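Local coordinates for rhamnose ABC transporter, periplasmic rhamnose-binding protein (Kribbella flavida, PDB 4KVF) that probably binds a sugar such as rhamnose outside the cell membrane and hands it to an ABC transporter for uptake, at residues F308-G311 / E315-V318; E38-A43 / A291-K296. All blocks are in the same frame, centred on the assembly; numbering follows the deposited sequence.

Contact 1. Residues F308-G311 / E315-V318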
ATOM      1  N   PHE A 308     -13.525  15.162  -5.193  1.00 28.02           N
ATOM      2  CA  PHE A 308     -12.779  15.682  -6.332  1.00 29.46           C
ATOM      3  C   PHE A 308     -12.540  14.596  -7.360  1.00 31.41           C
ATOM      4  O   PHE A 308     -12.692  13.413  -7.070  1.00 29.21           O
ATOM      5  CB  PHE A 308     -11.450  16.301  -5.894  1.00 26.17           C
ATOM      6  CG  PHE A 308     -10.455  15.302  -5.377  1.00 24.17           C
ATOM      7  CD1 PHE A 308     -10.592  14.762  -4.111  1.00 25.79           C
ATOM      8  CD2 PHE A 308      -9.374  14.896  -6.164  1.00 23.43           C
ATOM      9  CE1 PHE A 308      -9.663  13.836  -3.630  1.00 23.20           C
ATOM     10  CE2 PHE A 308      -8.459  13.968  -5.697  1.00 24.74           C
ATOM     11  CZ  PHE A 308      -8.604  13.436  -4.422  1.00 25.44           C
ATOM     12  N   LYS A 309     -12.189  15.021  -8.569  1.00 28.72           N
ATOM     13  CA  LYS A 309     -11.929  14.111  -9.672  1.00 28.51           C
ATOM     14  C   LYS A 309     -10.437  13.849  -9.733  1.00 28.40           C
ATOM     15  O   LYS A 309      -9.634  14.768  -9.568  1.00 28.57           O
ATOM     16  CB  LYS A 309     -12.386  14.736 -10.995  1.00 27.33           C
ATOM     17  CG  LYS A 309     -13.866  15.042 -11.085  1.00 46.66           C
ATOM     18  CD  LYS A 309     -14.703  13.792 -10.877  1.00 43.33           C
ATOM     19  CE  LYS A 309     -16.116  13.988 -11.406  1.00 49.85           C
ATOM     20  NZ  LYS A 309     -16.682  15.305 -11.002  1.00 44.79           N
ATOM     21  N   ALA A 310     -10.067  12.592  -9.959  1.00 29.06           N
ATOM     22  CA  ALA A 310      -8.660  12.218 -10.075  1.00 25.37           C
ATOM     23  C   ALA A 310      -8.380  11.467 -11.364  1.00 21.52           C
ATOM     24  O   ALA A 310      -7.919  10.332 -11.336  1.00 28.06           O
ATOM     25  CB  ALA A 310      -8.225  11.384  -8.867  1.00 26.94           C
ATOM     26  N   GLY A 311      -8.656  12.108 -12.495  1.00 22.98           N
ATOM     27  CA  GLY A 311      -8.363  11.527 -13.793  1.00 26.48           C
ATOM     28  C   GLY A 311      -8.954  10.142 -13.987  1.00 31.85           C
ATOM     29  O   GLY A 311     -10.136   9.911 -13.713  1.00 32.88           O
ATOM     30  N   GLU A 315     -13.827   9.505  -9.215  1.00 26.24           N
ATOM     31  CA  GLU A 315     -14.125  10.470  -8.156  1.00 25.07           C
ATOM     32  C   GLU A 315     -13.744   9.955  -6.771  1.00 25.75           C
ATOM     33  O   GLU A 315     -13.938   8.777  -6.440  1.00 28.70           O
ATOM     34  CB  GLU A 315     -15.619  10.838  -8.170  1.00 32.74           C
ATOM     35  CG  GLU A 315     -15.981  12.017  -7.258  1.00 31.96           C
ATOM     36  CD  GLU A 315     -17.469  12.357  -7.309  1.00 42.55           C
ATOM     37  OE1 GLU A 315     -18.304  11.427  -7.198  1.00 45.82           O
ATOM     38  OE2 GLU A 315     -17.800  13.549  -7.482  1.00 45.42           O
ATOM     39  N   TYR A 316     -13.189  10.849  -5.961  1.00 23.43           N
ATOM     40  CA  TYR A 316     -12.799  10.518  -4.598  1.00 22.91           C
ATOM     41  C   TYR A 316     -13.542  11.362  -3.584  1.00 28.06           C
ATOM     42  O   TYR A 316     -13.843  12.522  -3.841  1.00 27.20           O
ATOM     43  CB  TYR A 316     -11.289  10.671  -4.417  1.00 22.11           C
ATOM     44  CG  TYR A 316     -10.591   9.449  -4.953  1.00 20.37           C
ATOM     45  CD1 TYR A 316     -10.373   8.346  -4.133  1.00 24.73           C
ATOM     46  CD2 TYR A 316     -10.254   9.354  -6.291  1.00 26.51           C
ATOM     47  CE1 TYR A 316      -9.774   7.198  -4.623  1.00 22.12           C
ATOM     48  CE2 TYR A 316      -9.657   8.212  -6.797  1.00 25.92           C
ATOM     49  CZ  TYR A 316      -9.407   7.140  -5.950  1.00 22.51           C
ATOM     50  OH  TYR A 316      -8.828   5.998  -6.455  1.00 24.55           O
ATOM     51  N   THR A 317     -13.859  10.761  -2.440  1.00 26.32           N
ATOM     52  CA  THR A 317     -14.413  11.520  -1.317  1.00 24.22           C
ATOM     53  C   THR A 317     -13.388  11.482  -0.185  1.00 27.96           C
ATOM     54  O   THR A 317     -12.926  10.408   0.209  1.00 29.27           O
ATOM     55  CB  THR A 317     -15.733  10.931  -0.818  1.00 27.89           C
ATOM     56  OG1 THR A 317     -16.715  10.936  -1.873  1.00 28.86           O
ATOM     57  CG2 THR A 317     -16.274  11.767   0.369  1.00 26.79           C
ATOM     58  N   VAL A 318     -13.009  12.652   0.318  1.00 26.59           N
ATOM     59  CA  VAL A 318     -12.043  12.736   1.402  1.00 25.81           C
ATOM     60  C   VAL A 318     -12.650  12.132   2.663  1.00 27.41           C
ATOM     61  O   VAL A 318     -13.808  12.404   2.995  1.00 27.30           O
ATOM     62  CB  VAL A 318     -11.658  14.211   1.681  1.00 24.39           C
ATOM     63  CG1 VAL A 318     -10.653  14.297   2.797  1.00 24.54           C
ATOM     64  CG2 VAL A 318     -11.103  14.873   0.424  1.00 28.32           C
TER

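Contact 2. Residues E38-A43 / A291-K296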
ATOM      1  N   GLU A  38      -3.027  24.958 -14.308  1.00 45.46           N
ATOM      2  CA  GLU A  38      -1.900  24.434 -15.073  1.00 43.46           C
ATOM      3  C   GLU A  38      -0.584  24.954 -14.500  1.00 41.53           C
ATOM      4  O   GLU A  38      -0.565  25.943 -13.766  1.00 44.09           O
ATOM      5  CB  GLU A  38      -2.011  24.835 -16.549  1.00 49.14           C
ATOM      6  CG  GLU A  38      -3.185  24.214 -17.268  1.00 49.10           C
ATOM      7  CD  GLU A  38      -3.340  24.720 -18.692  1.00 59.17           C
ATOM      8  OE1 GLU A  38      -2.781  25.789 -19.020  1.00 61.77           O
ATOM      9  OE2 GLU A  38      -4.033  24.046 -19.484  1.00 68.14           O
ATOM     10  N   GLY A  39       0.514  24.286 -14.838  1.00 41.39           N
ATOM     11  CA  GLY A  39       1.837  24.758 -14.466  1.00 40.33           C
ATOM     12  C   GLY A  39       2.213  24.576 -13.005  1.00 36.63           C
ATOM     13  O   GLY A  39       3.185  25.179 -12.531  1.00 41.13           O
ATOM     14  N   LEU A  40       1.462  23.747 -12.284  1.00 33.50           N
ATOM     15  CA  LEU A  40       1.777  23.469 -10.881  1.00 27.73           C
ATOM     16  C   LEU A  40       3.082  22.695 -10.751  1.00 29.38           C
ATOM     17  O   LEU A  40       3.298  21.708 -11.457  1.00 29.07           O
ATOM     18  CB  LEU A  40       0.663  22.650 -10.228  1.00 31.92           C
ATOM     19  CG  LEU A  40      -0.665  23.387 -10.130  1.00 34.90           C
ATOM     20  CD1 LEU A  40      -1.707  22.496  -9.483  1.00 28.98           C
ATOM     21  CD2 LEU A  40      -0.479  24.671  -9.341  1.00 33.89           C
ATOM     22  N   LYS A  41       3.941  23.138  -9.838  1.00 32.29           N
ATOM     23  CA  LYS A  41       5.183  22.434  -9.556  1.00 29.56           C
ATOM     24  C   LYS A  41       4.916  21.412  -8.461  1.00 29.64           C
ATOM     25  O   LYS A  41       4.648  21.769  -7.321  1.00 28.85           O
ATOM     26  CB  LYS A  41       6.281  23.411  -9.125  1.00 28.25           C
ATOM     27  CG  LYS A  41       6.593  24.487 -10.142  1.00 33.29           C
ATOM     28  CD  LYS A  41       7.745  25.341  -9.658  1.00 36.71           C
ATOM     29  CE  LYS A  41       8.800  25.504 -10.741  1.00 59.82           C
ATOM     30  NZ  LYS A  41       8.798  26.867 -11.346  1.00 72.78           N
ATOM     31  N   ILE A  42       4.957  20.137  -8.824  1.00 25.78           N
ATOM     32  CA  ILE A  42       4.606  19.070  -7.892  1.00 25.56           C
ATOM     33  C   ILE A  42       5.817  18.168  -7.694  1.00 26.75           C
ATOM     34  O   ILE A  42       6.321  17.576  -8.649  1.00 26.75           O
ATOM     35  CB  ILE A  42       3.391  18.267  -8.417  1.00 25.14           C
ATOM     36  CG1 ILE A  42       2.194  19.205  -8.635  1.00 29.35           C
ATOM     37  CG2 ILE A  42       3.043  17.142  -7.439  1.00 24.14           C
ATOM     38  CD1 ILE A  42       0.925  18.516  -9.168  1.00 29.89           C
ATOM     39  N   ALA A  43       6.304  18.083  -6.458  1.00 24.74           N
ATOM     40  CA  ALA A  43       7.533  17.346  -6.185  1.00 23.50           C
ATOM     41  C   ALA A  43       7.238  16.126  -5.322  1.00 24.82           C
ATOM     42  O   ALA A  43       6.394  16.195  -4.435  1.00 27.38           O
ATOM     43  CB  ALA A  43       8.531  18.240  -5.483  1.00 26.95           C
ATOM     44  N   ALA A 291      -4.811  14.962  -6.013  1.00 21.81           N
ATOM     45  CA  ALA A 291      -5.251  15.483  -4.728  1.00 23.03           C
ATOM     46  C   ALA A 291      -4.533  16.802  -4.429  1.00 22.87           C
ATOM     47  O   ALA A 291      -5.147  17.792  -4.009  1.00 24.29           O
ATOM     48  CB  ALA A 291      -4.949  14.464  -3.626  1.00 22.71           C
ATOM     49  N   GLY A 292      -3.229  16.799  -4.665  1.00 24.27           N
ATOM     50  CA  GLY A 292      -2.407  17.977  -4.431  1.00 24.09           C
ATOM     51  C   GLY A 292      -2.859  19.125  -5.319  1.00 26.68           C
ATOM     52  O   GLY A 292      -2.974  20.271  -4.880  1.00 25.32           O
ATOM     53  N   ALA A 293      -3.117  18.817  -6.581  1.00 23.08           N
ATOM     54  CA  ALA A 293      -3.571  19.832  -7.526  1.00 25.84           C
ATOM     55  C   ALA A 293      -4.932  20.376  -7.142  1.00 27.70           C
ATOM     56  O   ALA A 293      -5.177  21.578  -7.277  1.00 27.60           O
ATOM     57  CB  ALA A 293      -3.605  19.274  -8.940  1.00 26.71           C
ATOM     58  N   ALA A 294      -5.821  19.497  -6.668  1.00 25.03           N
ATOM     59  CA  ALA A 294      -7.145  19.918  -6.234  1.00 28.11           C
ATOM     60  C   ALA A 294      -7.027  20.848  -5.053  1.00 27.12           C
ATOM     61  O   ALA A 294      -7.749  21.831  -4.971  1.00 28.34           O
ATOM     62  CB  ALA A 294      -8.024  18.717  -5.869  1.00 26.17           C
ATOM     63  N   LEU A 295      -6.111  20.536  -4.139  1.00 23.26           N
ATOM     64  CA  LEU A 295      -5.891  21.403  -2.975  1.00 24.98           C
ATOM     65  C   LEU A 295      -5.382  22.782  -3.397  1.00 27.49           C
ATOM     66  O   LEU A 295      -5.891  23.817  -2.952  1.00 30.01           O
ATOM     67  CB  LEU A 295      -4.899  20.751  -2.005  1.00 23.81           C
ATOM     68  CG  LEU A 295      -5.495  19.594  -1.196  1.00 23.46           C
ATOM     69  CD1 LEU A 295      -4.383  18.724  -0.658  1.00 27.60           C
ATOM     70  CD2 LEU A 295      -6.340  20.136  -0.047  1.00 24.57           C
ATOM     71  N   LYS A 296      -4.375  22.785  -4.257  1.00 26.98           N
ATOM     72  CA  LYS A 296      -3.739  24.036  -4.697  1.00 26.73           C
ATOM     73  C   LYS A 296      -4.665  24.890  -5.555  1.00 30.75           C
ATOM     74  O   LYS A 296      -4.559  26.119  -5.563  1.00 36.69           O
ATOM     75  CB  LYS A 296      -2.432  23.732  -5.444  1.00 27.99           C
ATOM     76  CG  LYS A 296      -1.571  24.948  -5.765  1.00 39.13           C
ATOM     77  CD  LYS A 296      -1.126  25.667  -4.500  1.00 34.63           C
ATOM     78  CE  LYS A 296      -0.306  26.908  -4.835  1.00 43.47           C
ATOM     79  NZ  LYS A 296      -0.109  27.773  -3.637  1.00 45.89           N
TER

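Contact 1. Residues F308-G311 / E315-V318
F308 and Y316 face each other as the hydrogen-bonded pair of a short antiparallel beta hairpin. F308 N donates to Y316 O at 3.0 Å, and Y316 N returns a nearly straight bond to F308 O, 2.8 Å long with 174° at the hydrogen. F308 O also receives a CA-H contact from E315, so one carbonyl meets two neighbouring donors of the opposite strand.

The F308 side chain can be followed outward. With chi1 at 68°, CG sits between the backbone N and the carbonyl carbon, which swings the ring over toward the partner strand. F308 CD1 passes 4.0 Å from Y316 O; F308 CE1 comes to 3.6 Å from Y316 CB and, more loosely, approaches V318 CG2; F308 CZ is still 3.9 Å from Y316 CB. Among the ring's further neighbours are A291 on helix 281-296 and I324 on strand 323-325, so this face of the hairpin packs onto the body of its domain. A310 CB adds to it, lying against CD2 and CE2 of Y316, whose OH is hydrogen-bonded to L326 O.

The next pair, K309 and E315, is non-hydrogen-bonded and puts its side chains on the other, exposed face. The lysine chain bends at chi2 and chi4 across the extended glutamate, bringing K309 NZ to 4.1 Å from E315 OE2, opposite charges but short of a salt bridge.

Contact 2. Residues E38-A43 / A291-K296
L40 reaches the helix with both branches of its side chain, and each finds a different residue one turn apart. L40 CD1 rests against A293, 3.8 Å from A293 CB and equally close to A293 CA, so the methyl touches the helix backbone where only a small side chain stands. L40 CD2 turns to K296 and meets its CG at 3.7 Å. A chi1 of -65° sets L40 CG anti to the carbonyl carbon, and chi2 of 180° then directs the two methyls to the helix. No hydrogen bond crosses between the segments; the contact is apolar, and the lysine contributes the aliphatic base of its chain.

Beyond CG that chain bends at chi2 (61°) and runs away from the leucine, carrying K296 NZ to a salt bridge with D121. The charge is thus held to one side while K296 CG stays against L40 CD2.

The fold is that of a periplasmic binding protein, and here the last turns of helix 281-296 pack on the lead-in to strand 41-45, a strand inside a parallel sheet. The helix turn is set by its own backbone bond, K296 N to G292 O at 2.9 Å.

Further out, L40 and I42 are tied by backbone bonds to E71, the first residue of the outermost strand 71-74, while K41 N bonds the D98 carboxylate. I42 points toward the helix too, but packs on V99 and V101 of strand 99-102. At the helix end, K296 O accepts a hydrogen bond from NZ of K37, just ahead of E38.

How the contacts relate
From the N terminus, the chain passes 38-43 into strand 41-45 and returns only after 247 residues, when helix 281-296 closes contact 2 over the lead-in to that strand. Contact 1 follows in series, neither nested in this long loop nor crossing it: strand 307-309 turns back through residues 310-314 to meet 315-317. Contact 2 therefore ties distant parts of the sequence, while contact 1 is local. Their centres lie 14 Å apart, and helix 281-296, which belongs to contact 2, also meets F308 of contact 1. F308 CE2 packs 3.7 Å from A291 CA, with A294 beside the same ring, so the hairpin and the lead-in to strand 41-45 share one helix.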